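Local structure of nitrilotriacetate monooxygenase (Burkholderia pseudomallei, 3SDO) at residues F113-L118 with L204-S209; W126-S131 with E156-V161; L164-D169 with Q211-I216; W168-L173 with Y439-Y444. The protein probably acts as an FMN-dependent monooxygenase of the luciferase-like family, using molecular oxygen to oxidise an organic substrate such as nitrilotriacetate. One frame throughout, in Å; residues are numbered along the deposited sequence.

How the interactions relate
The four contacts run outward from the barrel wall of a luciferase-like TIM barrel to its surface. Interaction 2 is innermost, and in it the W126 side chain comes within about 6 Å of that of T98, a predicted FMN ligand; interactions 1 and 4 lie away from the predicted site. Interactions 2 and 3 share helix 150-165 and the neighbouring strands 124-129 and 215-218. F113 of interaction 1 stacks on W126 of interaction 2, joining centres 16 Å apart. Interaction 3 is the hub, its centre 7 Å from those of both interactions 1 and 4. D166 of interaction 3 binds R208 of interaction 1 and R443 of interaction 4, so one carboxylate ties three contacts together.

Interaction 1 of 4, residues F113-L118 with L204-S209; sequences FASLDL and LNIRRS
L118 lays its two methyls across the aliphatic stem of R207 and across I206, in a loop without regular structure. L118 CD1 lies 3.9 Å from R207 CG, the leucine crossing the arginine at about a right angle, while L118 CD2 slides past I206 CD1 at 4.1 Å. I206 spreads its branches over the helix: CG2 comes to 3.5 Å from A114 CB, and CD1 reaches the backbone, 3.5 Å from S115 CA. Small residues at 114 and 115 let the beta-branched isoleucine approach this closely. The helix is 106-119 on the outside of the TIM barrel, and the loop belongs to the long excursion between helix 150-165 and strand 215-218. The second subunit also packs here, its F77 on S115 and L118 and its R76 on I206. S209 supplies the polar end: its OG, between backbone N and carbonyl carbon (chi1 75°), donates to D117 OD2 at a very short 2.5 Å. The same hydroxyl is bonded to Q211 N, and D117 OD1 is engaged by A124 N and Q211 NE2. A water bridges the two backbones, donating to A114 O (2.8 Å) and to R207 O (2.9 Å).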
loop_
_atom_site.group_PDB
_atom_site.type_symbol
_atom_site.label_atom_id
_atom_site.label_comp_id
_atom_site.label_asym_id
_atom_site.label_seq_id
_atom_site.Cartn_x
_atom_site.Cartn_y
_atom_site.Cartn_z
ATOM N N PHE A 113 7.537 0.213 2.679
ATOM C CA PHE A 113 7.802 1.543 3.244
ATOM C C PHE A 113 9.025 2.270 2.634
ATOM O O PHE A 113 8.960 3.487 2.430
ATOM C CB PHE A 113 7.891 1.515 4.782
ATOM C CG PHE A 113 6.558 1.511 5.452
ATOM C CD1 PHE A 113 5.783 2.667 5.500
ATOM C CD2 PHE A 113 6.049 0.362 6.011
ATOM C CE1 PHE A 113 4.554 2.667 6.120
ATOM C CE2 PHE A 113 4.799 0.376 6.614
ATOM C CZ PHE A 113 4.058 1.549 6.646
ATOM N N ALA A 114 10.110 1.548 2.333
ATOM C CA ALA A 114 11.290 2.169 1.661
ATOM C C ALA A 114 10.950 2.699 0.256
ATOM O O ALA A 114 11.458 3.740 -0.164
ATOM C CB ALA A 114 12.452 1.203 1.581
ATOM N N SER A 115 10.056 1.998 -0.431
ATOM C CA SER A 115 9.654 2.361 -1.783
ATOM C C SER A 115 8.748 3.591 -1.730
ATOM O O SER A 115 8.931 4.536 -2.501
ATOM C CB SER A 115 9.012 1.148 -2.486
ATOM O OG SER A 115 8.608 1.402 -3.821
ATOM N N LEU A 116 7.781 3.595 -0.816
ATOM C CA LEU A 116 6.988 4.806 -0.570
ATOM C C LEU A 116 7.898 5.996 -0.234
ATOM O O LEU A 116 7.725 7.100 -0.777
ATOM C CB LEU A 116 5.959 4.565 0.549
ATOM C CG LEU A 116 5.194 5.761 1.128
ATOM C CD1 LEU A 116 4.253 6.364 0.042
ATOM C CD2 LEU A 116 4.422 5.355 2.413
ATOM N N ASP A 117 8.889 5.764 0.616
ATOM C CA ASP A 117 9.818 6.816 1.038
ATOM C C ASP A 117 10.619 7.350 -0.130
ATOM O O ASP A 117 10.821 8.570 -0.222
ATOM C CB ASP A 117 10.776 6.308 2.139
ATOM C CG ASP A 117 11.192 7.394 3.158
ATOM O OD1 ASP A 117 10.515 8.427 3.311
ATOM O OD2 ASP A 117 12.210 7.171 3.829
ATOM N N LEU A 118 11.088 6.462 -1.025
ATOM C CA LEU A 118 11.893 6.900 -2.163
ATOM C C LEU A 118 11.025 7.644 -3.206
ATOM O O LEU A 118 11.405 8.689 -3.721
ATOM C CB LEU A 118 12.599 5.719 -2.796
ATOM C CG LEU A 118 13.810 6.025 -3.662
ATOM C CD1 LEU A 118 14.955 6.636 -2.820
ATOM C CD2 LEU A 118 14.284 4.751 -4.365
ATOM N N LEU A 204 18.520 -5.706 1.816
ATOM C CA LEU A 204 17.361 -5.166 1.121
ATOM C C LEU A 204 17.728 -4.791 -0.314
ATOM O O LEU A 204 18.899 -4.458 -0.591
ATOM C CB LEU A 204 16.865 -3.928 1.861
ATOM C CG LEU A 204 15.404 -3.527 1.621
ATOM C CD1 LEU A 204 14.416 -4.638 2.059
ATOM C CD2 LEU A 204 15.077 -2.243 2.349
ATOM N N ASN A 205 16.726 -4.812 -1.208
ATOM C CA ASN A 205 16.922 -4.490 -2.625
ATOM C C ASN A 205 16.381 -3.108 -3.016
ATOM O O ASN A 205 15.959 -2.879 -4.148
ATOM C CB ASN A 205 16.381 -5.597 -3.547
ATOM C CG ASN A 205 14.900 -5.841 -3.384
ATOM O OD1 ASN A 205 14.248 -5.238 -2.538
ATOM N ND2 ASN A 205 14.364 -6.744 -4.197
ATOM N N ILE A 206 16.441 -2.176 -2.071
ATOM C CA ILE A 206 16.139 -0.776 -2.357
ATOM C C ILE A 206 16.952 0.104 -1.409
ATOM O O ILE A 206 17.253 -0.282 -0.260
ATOM C CB ILE A 206 14.639 -0.490 -2.261
ATOM C CG1 ILE A 206 14.338 0.937 -2.724
ATOM C CG2 ILE A 206 14.138 -0.747 -0.826
ATOM C CD1 ILE A 206 12.832 1.227 -2.883
ATOM N N ARG A 207 17.325 1.272 -1.915
ATOM C CA ARG A 207 18.214 2.196 -1.205
ATOM C C ARG A 207 17.473 3.023 -0.147
ATOM O O ARG A 207 16.242 2.904 0.015
ATOM C CB ARG A 207 18.887 3.137 -2.209
ATOM C CG ARG A 207 17.920 4.056 -2.974
ATOM C CD ARG A 207 18.670 5.214 -3.557
ATOM N NE ARG A 207 19.192 6.069 -2.487
ATOM C CZ ARG A 207 20.223 6.885 -2.600
ATOM N NH1 ARG A 207 20.873 6.996 -3.759
ATOM N NH2 ARG A 207 20.611 7.606 -1.541
ATOM N N ARG A 208 18.226 3.912 0.501
ATOM C CA ARG A 208 17.714 4.803 1.547
ATOM C C ARG A 208 17.177 6.091 0.907
ATOM O O ARG A 208 17.593 6.441 -0.171
ATOM C CB ARG A 208 18.828 5.101 2.556
ATOM C CG ARG A 208 19.424 3.836 3.162
ATOM C CD ARG A 208 20.602 4.082 4.114
ATOM N NE ARG A 208 20.168 4.278 5.487
ATOM C CZ ARG A 208 20.197 5.424 6.168
ATOM N NH1 ARG A 208 20.617 6.540 5.604
ATOM N NH2 ARG A 208 19.751 5.447 7.418
ATOM N N SER A 209 16.249 6.770 1.583
ATOM C CA SER A 209 15.576 7.973 1.079
ATOM C C SER A 209 16.309 9.261 1.437
ATOM O O SER A 209 17.329 9.235 2.128
ATOM C CB SER A 209 14.156 8.050 1.663
ATOM O OG SER A 209 14.176 8.450 3.036
HETATM O O HOH W 1 14.002 4.602 0.519
#

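Interaction 2 of 4, residues W126-S131 with E156-V161; sequences WNVVTS and EHLDVV
W126, inside strand 124-129, gives most of the strand's share of the contact, pushing the far rim of its six-membered ring toward three residues of helix 156-161. Its CG stands anti to the backbone N (chi1 170°), on the way to the helix. At the tip, W126 CH2 lies 3.4 Å from H157 ND1; each ring meets the other at its edge, with planes 57° apart, so this is a rim-to-rim pair and neither ring lies over the face of the other. Next along the rim, W126 CZ3 touches L158 CD1 at 3.6 Å and V161 CG1 at 3.8 Å. Two residues on, V128 points the same way, as alternate strand residues do. Its CG2 sits over the centre of the indole face, 3.5 Å above the plane, and also approaches L158 CD1 at 4.3 Å; F113 of helix 106-119 stacks on the opposite face. Strand 124-129, helix 150-165 and the parallel neighbour 215-218 form a beta-alpha-beta crossover of the barrel; the axes of the two short segments approach to 10.7 Å and run roughly antiparallel, at 152°. The indole spans that gap, while branched aliphatics fill in around it. No hydrogen bond crosses: W126 NE1 is bonded to M99 O and H157 NE2 to S104 OG, which leaves a contact held by van der Waals packing.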
loop_
_atom_site.group_PDB
_atom_site.type_symbol
_atom_site.label_atom_id
_atom_site.label_comp_id
_atom_site.label_asym_id
_atom_site.label_seq_id
_atom_site.Cartn_x
_atom_site.Cartn_y
_atom_site.Cartn_z
ATOM N N TRP A 126 5.977 5.078 9.378
ATOM C CA TRP A 126 5.331 3.803 9.678
ATOM C C TRP A 126 4.832 3.855 11.101
ATOM O O TRP A 126 5.633 4.066 12.023
ATOM C CB TRP A 126 6.308 2.615 9.490
ATOM C CG TRP A 126 5.828 1.258 9.995
ATOM C CD1 TRP A 126 4.548 0.838 10.122
ATOM C CD2 TRP A 126 6.654 0.137 10.394
ATOM N NE1 TRP A 126 4.510 -0.461 10.593
ATOM C CE2 TRP A 126 5.789 -0.907 10.776
ATOM C CE3 TRP A 126 8.036 -0.067 10.480
ATOM C CZ2 TRP A 126 6.260 -2.133 11.250
ATOM C CZ3 TRP A 126 8.507 -1.280 10.932
ATOM C CH2 TRP A 126 7.618 -2.300 11.323
ATOM N N ASN A 127 3.512 3.693 11.266
ATOM C CA ASN A 127 2.896 3.541 12.571
ATOM C C ASN A 127 2.919 2.072 12.918
ATOM O O ASN A 127 2.166 1.281 12.334
ATOM C CB ASN A 127 1.454 4.073 12.619
ATOM C CG ASN A 127 0.804 3.835 13.974
ATOM O OD1 ASN A 127 1.449 4.018 15.022
ATOM N ND2 ASN A 127 -0.464 3.417 13.974
ATOM N N VAL A 128 3.810 1.720 13.837
ATOM C CA VAL A 128 4.023 0.339 14.270
ATOM C C VAL A 128 2.918 -0.047 15.250
ATOM O O VAL A 128 2.803 0.528 16.328
ATOM C CB VAL A 128 5.412 0.176 14.928
ATOM C CG1 VAL A 128 5.630 -1.275 15.479
ATOM C CG2 VAL A 128 6.509 0.549 13.935
ATOM N N VAL A 129 2.081 -0.993 14.833
ATOM C CA VAL A 129 0.985 -1.457 15.651
ATOM C C VAL A 129 1.345 -2.792 16.306
ATOM O O VAL A 129 1.634 -3.768 15.625
ATOM C CB VAL A 129 -0.305 -1.488 14.829
ATOM C CG1 VAL A 129 -1.246 -2.518 15.321
ATOM C CG2 VAL A 129 -0.938 -0.079 14.844
ATOM N N THR A 130 1.357 -2.779 17.642
ATOM C CA THR A 130 1.725 -3.934 18.480
ATOM C C THR A 130 0.522 -4.840 18.764
ATOM O O THR A 130 0.642 -6.059 18.734
ATOM C CB THR A 130 2.336 -3.460 19.829
ATOM O OG1 THR A 130 3.600 -2.815 19.593
ATOM C CG2 THR A 130 2.551 -4.628 20.761
ATOM N N SER A 131 -0.626 -4.228 19.048
ATOM C CA SER A 131 -1.896 -4.933 19.218
ATOM C C SER A 131 -2.791 -4.661 18.018
ATOM O O SER A 131 -2.850 -3.531 17.541
ATOM C CB SER A 131 -2.611 -4.439 20.487
ATOM N N GLU A 156 11.554 -6.928 17.925
ATOM C CA GLU A 156 12.450 -7.639 17.012
ATOM C C GLU A 156 12.132 -7.321 15.539
ATOM O O GLU A 156 13.033 -7.123 14.732
ATOM C CB GLU A 156 12.394 -9.159 17.229
ATOM C CG GLU A 156 13.502 -9.891 16.481
ATOM C CD GLU A 156 13.452 -11.398 16.620
ATOM O OE1 GLU A 156 12.880 -11.896 17.620
ATOM O OE2 GLU A 156 13.978 -12.078 15.711
ATOM N N HIS A 157 10.853 -7.301 15.213
ATOM C CA HIS A 157 10.363 -6.976 13.867
ATOM C C HIS A 157 10.883 -5.599 13.419
ATOM O O HIS A 157 11.394 -5.435 12.302
ATOM C CB HIS A 157 8.825 -7.013 13.900
ATOM C CG HIS A 157 8.157 -6.827 12.575
ATOM N ND1 HIS A 157 8.074 -5.601 11.953
ATOM C CD2 HIS A 157 7.472 -7.698 11.788
ATOM C CE1 HIS A 157 7.379 -5.726 10.832
ATOM N NE2 HIS A 157 7.018 -6.993 10.701
ATOM N N LEU A 158 10.732 -4.611 14.298
ATOM C CA LEU A 158 11.211 -3.268 14.024
ATOM C C LEU A 158 12.723 -3.237 13.829
ATOM O O LEU A 158 13.223 -2.568 12.919
ATOM C CB LEU A 158 10.809 -2.335 15.165
ATOM C CG LEU A 158 11.149 -0.866 15.019
ATOM C CD1 LEU A 158 10.723 -0.345 13.654
ATOM C CD2 LEU A 158 10.464 -0.055 16.115
ATOM N N ASP A 159 13.441 -3.973 14.680
ATOM C CA ASP A 159 14.906 -4.042 14.610
ATOM C C ASP A 159 15.331 -4.610 13.258
ATOM O O ASP A 159 16.302 -4.138 12.671
ATOM C CB ASP A 159 15.507 -4.937 15.704
ATOM C CG ASP A 159 15.488 -4.296 17.078
ATOM O OD1 ASP A 159 15.196 -3.092 17.172
ATOM O OD2 ASP A 159 15.749 -5.022 18.080
ATOM N N VAL A 160 14.596 -5.611 12.773
ATOM C CA VAL A 160 14.869 -6.188 11.456
ATOM C C VAL A 160 14.602 -5.167 10.337
ATOM O O VAL A 160 15.449 -4.960 9.465
ATOM C CB VAL A 160 14.051 -7.478 11.218
ATOM C CG1 VAL A 160 14.248 -8.018 9.771
ATOM C CG2 VAL A 160 14.474 -8.561 12.226
ATOM N N VAL A 161 13.442 -4.520 10.374
ATOM C CA VAL A 161 13.117 -3.523 9.355
ATOM C C VAL A 161 14.195 -2.434 9.284
ATOM O O VAL A 161 14.746 -2.175 8.207
ATOM C CB VAL A 161 11.729 -2.929 9.558
ATOM C CG1 VAL A 161 11.462 -1.744 8.572
ATOM C CG2 VAL A 161 10.708 -4.008 9.334
#

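Interaction 3 of 4, residues L164-D169 with Q211-I216; sequences LWDSWD and QGQPVI
The indole of W165 is sandwiched. Over one face lies P214, whose CD stands 3.5 Å from the centroid of the six-membered ring and 1° off its normal, a CH-pi contact; P214 CG comes to 3.6 Å from W165 CZ2. The opposite face is covered by V161, one turn earlier on the same helix, with CG1 3.4 Å from W165 CE2. At the edge, I216 CD1 lies in the ring plane, 4.0 Å from W165 CZ3, and Q213 OE1 approaches W165 CE3 near the plane. Proline suits the face because its CD, bonded to the ring nitrogen, carries slightly positive hydrogens that attract the indole's electrons. The Q213 chain, extended beyond CG, passes beside W165 CB and brings its amide to D166. There Q213 NE2 donates to D166 OD1 at 2.8 Å, with an N-H...O angle of 144°, arriving from above the carboxylate plane; the two side chains cross at about a right angle. D166 OD1 also takes a salt bridge from R208 NH2 and OD2 one from R443 NE, surroundings that should keep this buried carboxylate ionised. G212 has a positive phi (94°), at which a side chain would strike the carbonyl of Q211. The contact thus joins the C-terminal end of helix 150-165 to the loop entering strand 215-218 of the barrel. W165 NE1 is bonded to A110 O of helix 106-119, and W126 of strand 124-129 touches the indole, wedging it between helices and sheet.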
loop_
_atom_site.group_PDB
_atom_site.type_symbol
_atom_site.label_atom_id
_atom_site.label_comp_id
_atom_site.label_asym_id
_atom_site.label_seq_id
_atom_site.Cartn_x
_atom_site.Cartn_y
_atom_site.Cartn_z
ATOM N N LEU A 164 17.423 -3.688 7.851
ATOM C CA LEU A 164 17.304 -3.792 6.376
ATOM C C LEU A 164 17.403 -2.442 5.692
ATOM O O LEU A 164 17.991 -2.320 4.602
ATOM C CB LEU A 164 15.993 -4.471 5.973
ATOM C CG LEU A 164 15.886 -5.957 6.297
ATOM C CD1 LEU A 164 14.442 -6.411 6.140
ATOM C CD2 LEU A 164 16.800 -6.796 5.404
ATOM N N TRP A 165 16.846 -1.423 6.333
ATOM C CA TRP A 165 16.904 -0.062 5.790
ATOM C C TRP A 165 18.323 0.502 5.753
ATOM O O TRP A 165 18.555 1.499 5.093
ATOM C CB TRP A 165 15.994 0.906 6.563
ATOM C CG TRP A 165 14.530 0.755 6.259
ATOM C CD1 TRP A 165 13.966 0.240 5.106
ATOM C CD2 TRP A 165 13.427 1.136 7.107
ATOM N NE1 TRP A 165 12.588 0.275 5.206
ATOM C CE2 TRP A 165 12.235 0.816 6.417
ATOM C CE3 TRP A 165 13.332 1.698 8.383
ATOM C CZ2 TRP A 165 10.974 1.056 6.958
ATOM C CZ3 TRP A 165 12.066 1.936 8.930
ATOM C CH2 TRP A 165 10.910 1.627 8.222
ATOM N N ASP A 166 19.264 -0.102 6.472
ATOM C CA ASP A 166 20.655 0.336 6.380
ATOM C C ASP A 166 21.501 -0.551 5.456
ATOM O O ASP A 166 22.726 -0.486 5.499
ATOM C CB ASP A 166 21.261 0.460 7.792
ATOM C CG ASP A 166 20.766 1.712 8.540
ATOM O OD1 ASP A 166 20.063 2.548 7.918
ATOM O OD2 ASP A 166 21.106 1.888 9.742
ATOM N N SER A 167 20.846 -1.324 4.582
ATOM C CA SER A 167 21.549 -2.222 3.654
ATOM C C SER A 167 22.513 -1.464 2.756
ATOM O O SER A 167 23.663 -1.893 2.563
ATOM C CB SER A 167 20.568 -2.987 2.770
ATOM O OG SER A 167 19.762 -3.870 3.517
ATOM N N TRP A 168 22.032 -0.338 2.239
ATOM C CA TRP A 168 22.728 0.442 1.205
ATOM C C TRP A 168 23.229 1.778 1.729
ATOM O O TRP A 168 22.427 2.665 1.994
ATOM C CB TRP A 168 21.766 0.710 0.048
ATOM C CG TRP A 168 21.498 -0.508 -0.800
ATOM C CD1 TRP A 168 20.451 -1.386 -0.685
ATOM C CD2 TRP A 168 22.278 -0.955 -1.887
ATOM N NE1 TRP A 168 20.562 -2.377 -1.619
ATOM C CE2 TRP A 168 21.677 -2.134 -2.379
ATOM C CE3 TRP A 168 23.456 -0.494 -2.484
ATOM C CZ2 TRP A 168 22.199 -2.841 -3.440
ATOM C CZ3 TRP A 168 23.970 -1.196 -3.536
ATOM C CH2 TRP A 168 23.351 -2.365 -4.003
ATOM N N ASP A 169 24.544 1.954 1.867
ATOM C CA ASP A 169 25.045 3.267 2.260
ATOM C C ASP A 169 24.508 4.318 1.289
ATOM O O ASP A 169 24.307 4.043 0.108
ATOM C CB ASP A 169 26.574 3.368 2.237
ATOM C CG ASP A 169 27.270 2.488 3.269
ATOM O OD1 ASP A 169 26.624 1.877 4.166
ATOM O OD2 ASP A 169 28.512 2.434 3.171
ATOM N N GLN A 211 15.415 11.199 3.668
ATOM C CA GLN A 211 15.389 11.381 5.139
ATOM C C GLN A 211 16.065 10.222 5.885
ATOM O O GLN A 211 16.029 10.151 7.120
ATOM C CB GLN A 211 13.974 11.604 5.643
ATOM C CG GLN A 211 13.022 10.436 5.435
ATOM C CD GLN A 211 11.683 10.650 6.090
ATOM O OE1 GLN A 211 11.495 11.601 6.873
ATOM N NE2 GLN A 211 10.740 9.763 5.796
ATOM N N GLY A 212 16.697 9.331 5.131
ATOM C CA GLY A 212 17.488 8.218 5.691
ATOM C C GLY A 212 16.663 6.957 5.820
ATOM O O GLY A 212 16.913 5.952 5.137
ATOM N N GLN A 213 15.683 7.025 6.713
ATOM C CA GLN A 213 14.700 5.989 6.912
ATOM C C GLN A 213 13.352 6.631 7.219
ATOM O O GLN A 213 13.288 7.779 7.705
ATOM C CB GLN A 213 15.042 5.139 8.134
ATOM C CG GLN A 213 16.397 4.473 8.131
ATOM C CD GLN A 213 16.568 3.559 9.343
ATOM O OE1 GLN A 213 15.784 3.613 10.306
ATOM N NE2 GLN A 213 17.580 2.710 9.294
ATOM N N PRO A 214 12.267 5.873 7.006
ATOM C CA PRO A 214 10.969 6.384 7.378
ATOM C C PRO A 214 10.862 6.637 8.886
ATOM O O PRO A 214 11.550 5.982 9.677
ATOM C CB PRO A 214 10.012 5.271 6.945
ATOM C CG PRO A 214 10.731 4.486 5.940
ATOM C CD PRO A 214 12.177 4.603 6.252
ATOM N N VAL A 215 10.033 7.606 9.254
ATOM C CA VAL A 215 9.810 7.980 10.655
ATOM C C VAL A 215 8.917 6.935 11.375
ATOM O O VAL A 215 7.891 6.453 10.818
ATOM C CB VAL A 215 9.185 9.378 10.738
ATOM C CG1 VAL A 215 9.004 9.833 12.199
ATOM C CG2 VAL A 215 10.067 10.385 9.970
ATOM N N ILE A 216 9.315 6.556 12.586
ATOM C CA ILE A 216 8.555 5.567 13.344
ATOM C C ILE A 216 7.583 6.260 14.293
ATOM O O ILE A 216 7.990 7.056 15.164
ATOM C CB ILE A 216 9.472 4.623 14.159
ATOM C CG1 ILE A 216 10.483 3.929 13.255
ATOM C CG2 ILE A 216 8.646 3.571 14.940
ATOM C CD1 ILE A 216 9.906 3.227 12.033
HETATM O O HOH W 2 15.798 3.441 4.363
#

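Interaction 4 of 4, residues W168-L173 with Y439-Y444; sequences WDDDAL and YKESRY
D170 and Y439 reach toward each other tip to tip, the carboxylate and phenol ring turned 68° apart. Y439 OH donates to D170 OD2 at 2.6 Å, and meets that oxygen from above the carboxylate plane. The tyrosine's CG is anti to its backbone N (chi1 176°), and its long ring lets the hydroxyl cross from the C-terminal loop. D170 occupies the second position of a type I beta turn from D169 to A172. D169 instead crosses Y444 at about a right angle, its OD1 4.0 Å from Y444 CB. Water takes over there, donating to D169 OD1 and accepting from S442 OG. That serine oxygen accepts from Y444 N at 3.0 Å, an ST turn, while D169 OD1 is also bonded to H189 NE2, on whose ring Y444 stacks. A second water donates to D170 OD2 and E441 OE1 and accepts from S442 N. Neither side has regular structure, and the join is made largely by side chains and bridging water. The two acids, their oxygens D170 OD2 and E441 OE1 4.5 Å apart, should repel; the shared water and the salt bridge from R208 NH1 to D170 OD1 probably offset this.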
loop_
_atom_site.group_PDB
_atom_site.type_symbol
_atom_site.label_atom_id
_atom_site.label_comp_id
_atom_site.label_asym_id
_atom_site.label_seq_id
_atom_site.Cartn_x
_atom_site.Cartn_y
_atom_site.Cartn_z
ATOM N N TRP A 168 22.032 -0.338 2.239
ATOM C CA TRP A 168 22.728 0.442 1.205
ATOM C C TRP A 168 23.229 1.778 1.729
ATOM O O TRP A 168 22.427 2.665 1.994
ATOM C CB TRP A 168 21.766 0.710 0.048
ATOM C CG TRP A 168 21.498 -0.508 -0.800
ATOM C CD1 TRP A 168 20.451 -1.386 -0.685
ATOM C CD2 TRP A 168 22.278 -0.955 -1.887
ATOM N NE1 TRP A 168 20.562 -2.377 -1.619
ATOM C CE2 TRP A 168 21.677 -2.134 -2.379
ATOM C CE3 TRP A 168 23.456 -0.494 -2.484
ATOM C CZ2 TRP A 168 22.199 -2.841 -3.440
ATOM C CZ3 TRP A 168 23.970 -1.196 -3.536
ATOM C CH2 TRP A 168 23.351 -2.365 -4.003
ATOM N N ASP A 169 24.544 1.954 1.867
ATOM C CA ASP A 169 25.045 3.267 2.260
ATOM C C ASP A 169 24.508 4.318 1.289
ATOM O O ASP A 169 24.307 4.043 0.108
ATOM C CB ASP A 169 26.574 3.368 2.237
ATOM C CG ASP A 169 27.270 2.488 3.269
ATOM O OD1 ASP A 169 26.624 1.877 4.166
ATOM O OD2 ASP A 169 28.512 2.434 3.171
ATOM N N ASP A 170 24.320 5.529 1.791
ATOM C CA ASP A 170 23.762 6.628 0.986
ATOM C C ASP A 170 24.561 6.869 -0.314
ATOM O O ASP A 170 24.003 7.294 -1.322
ATOM C CB ASP A 170 23.714 7.911 1.822
ATOM C CG ASP A 170 22.741 7.827 2.979
ATOM O OD1 ASP A 170 21.745 7.053 2.888
ATOM O OD2 ASP A 170 22.960 8.566 3.987
ATOM N N ASP A 171 25.850 6.543 -0.291
ATOM C CA ASP A 171 26.751 6.791 -1.433
ATOM C C ASP A 171 27.203 5.500 -2.160
ATOM O O ASP A 171 28.148 5.530 -2.947
ATOM C CB ASP A 171 27.963 7.627 -0.969
ATOM C CG ASP A 171 28.710 7.014 0.233
ATOM O OD1 ASP A 171 28.304 5.967 0.790
ATOM O OD2 ASP A 171 29.720 7.604 0.649
ATOM N N ALA A 172 26.488 4.390 -1.945
ATOM C CA ALA A 172 26.922 3.083 -2.428
ATOM C C ALA A 172 26.766 2.943 -3.929
ATOM O O ALA A 172 27.539 2.219 -4.565
ATOM C CB ALA A 172 26.155 1.946 -1.735
ATOM N N LEU A 173 25.770 3.618 -4.499
ATOM C CA LEU A 173 25.413 3.411 -5.908
ATOM C C LEU A 173 26.199 4.378 -6.795
ATOM O O LEU A 173 25.759 5.504 -7.076
ATOM C CB LEU A 173 23.901 3.539 -6.115
ATOM C CG LEU A 173 23.102 2.398 -5.489
ATOM C CD1 LEU A 173 21.617 2.736 -5.444
ATOM C CD2 LEU A 173 23.326 1.120 -6.278
ATOM N N TYR A 439 18.237 14.131 10.198
ATOM C CA TYR A 439 18.448 13.114 9.173
ATOM C C TYR A 439 18.917 11.814 9.829
ATOM O O TYR A 439 19.775 11.826 10.700
ATOM C CB TYR A 439 19.459 13.628 8.125
ATOM C CG TYR A 439 19.801 12.593 7.090
ATOM C CD1 TYR A 439 20.905 11.743 7.258
ATOM C CD2 TYR A 439 18.990 12.401 5.975
ATOM C CE1 TYR A 439 21.198 10.765 6.324
ATOM C CE2 TYR A 439 19.283 11.444 5.038
ATOM C CZ TYR A 439 20.374 10.626 5.216
ATOM O OH TYR A 439 20.635 9.671 4.284
ATOM N N LYS A 440 18.334 10.693 9.429
ATOM C CA LYS A 440 18.673 9.406 10.024
ATOM C C LYS A 440 19.902 8.796 9.345
ATOM O O LYS A 440 19.783 8.196 8.280
ATOM C CB LYS A 440 17.479 8.464 9.919
ATOM C CG LYS A 440 17.692 7.099 10.557
ATOM C CD LYS A 440 17.256 7.068 11.997
ATOM C CE LYS A 440 17.530 5.702 12.639
ATOM N NZ LYS A 440 16.435 5.352 13.585
ATOM N N GLU A 441 21.079 8.949 9.959
ATOM C CA GLU A 441 22.301 8.338 9.427
ATOM C C GLU A 441 22.245 6.814 9.538
ATOM O O GLU A 441 21.687 6.274 10.506
ATOM C CB GLU A 441 23.575 8.809 10.159
ATOM C CG GLU A 441 23.942 10.271 9.956
ATOM C CD GLU A 441 24.430 10.606 8.555
ATOM O OE1 GLU A 441 24.927 9.708 7.842
ATOM O OE2 GLU A 441 24.338 11.794 8.167
ATOM N N SER A 442 22.845 6.136 8.561
ATOM C CA SER A 442 22.999 4.709 8.626
ATOM C C SER A 442 23.826 4.346 9.854
ATOM O O SER A 442 24.769 5.069 10.217
ATOM C CB SER A 442 23.680 4.164 7.368
ATOM O OG SER A 442 24.072 2.814 7.541
ATOM N N ARG A 443 23.485 3.220 10.473
ATOM C CA ARG A 443 24.337 2.633 11.512
ATOM C C ARG A 443 25.779 2.376 11.029
ATOM O O ARG A 443 26.685 2.255 11.843
ATOM C CB ARG A 443 23.734 1.321 12.028
ATOM C CG ARG A 443 23.752 0.192 10.970
ATOM C CD ARG A 443 22.815 -0.937 11.308
ATOM N NE ARG A 443 21.465 -0.434 11.525
ATOM C CZ ARG A 443 20.533 -1.057 12.242
ATOM N NH1 ARG A 443 20.783 -2.219 12.801
ATOM N NH2 ARG A 443 19.346 -0.505 12.395
ATOM N N TYR A 444 25.994 2.291 9.720
ATOM C CA TYR A 444 27.337 2.051 9.186
ATOM C C TYR A 444 28.044 3.323 8.671
ATOM O O TYR A 444 29.121 3.221 8.097
ATOM C CB TYR A 444 27.301 1.007 8.054
ATOM C CG TYR A 444 26.530 -0.272 8.346
ATOM C CD1 TYR A 444 27.062 -1.290 9.166
ATOM C CD2 TYR A 444 25.285 -0.487 7.762
ATOM C CE1 TYR A 444 26.330 -2.477 9.403
ATOM C CE2 TYR A 444 24.558 -1.640 7.998
ATOM C CZ TYR A 444 25.074 -2.631 8.807
ATOM O OH TYR A 444 24.298 -3.752 8.990
HETATM O O HOH W 3 24.205 1.789 5.154
HETATM O O HOH W 4 23.942 7.608 6.349
#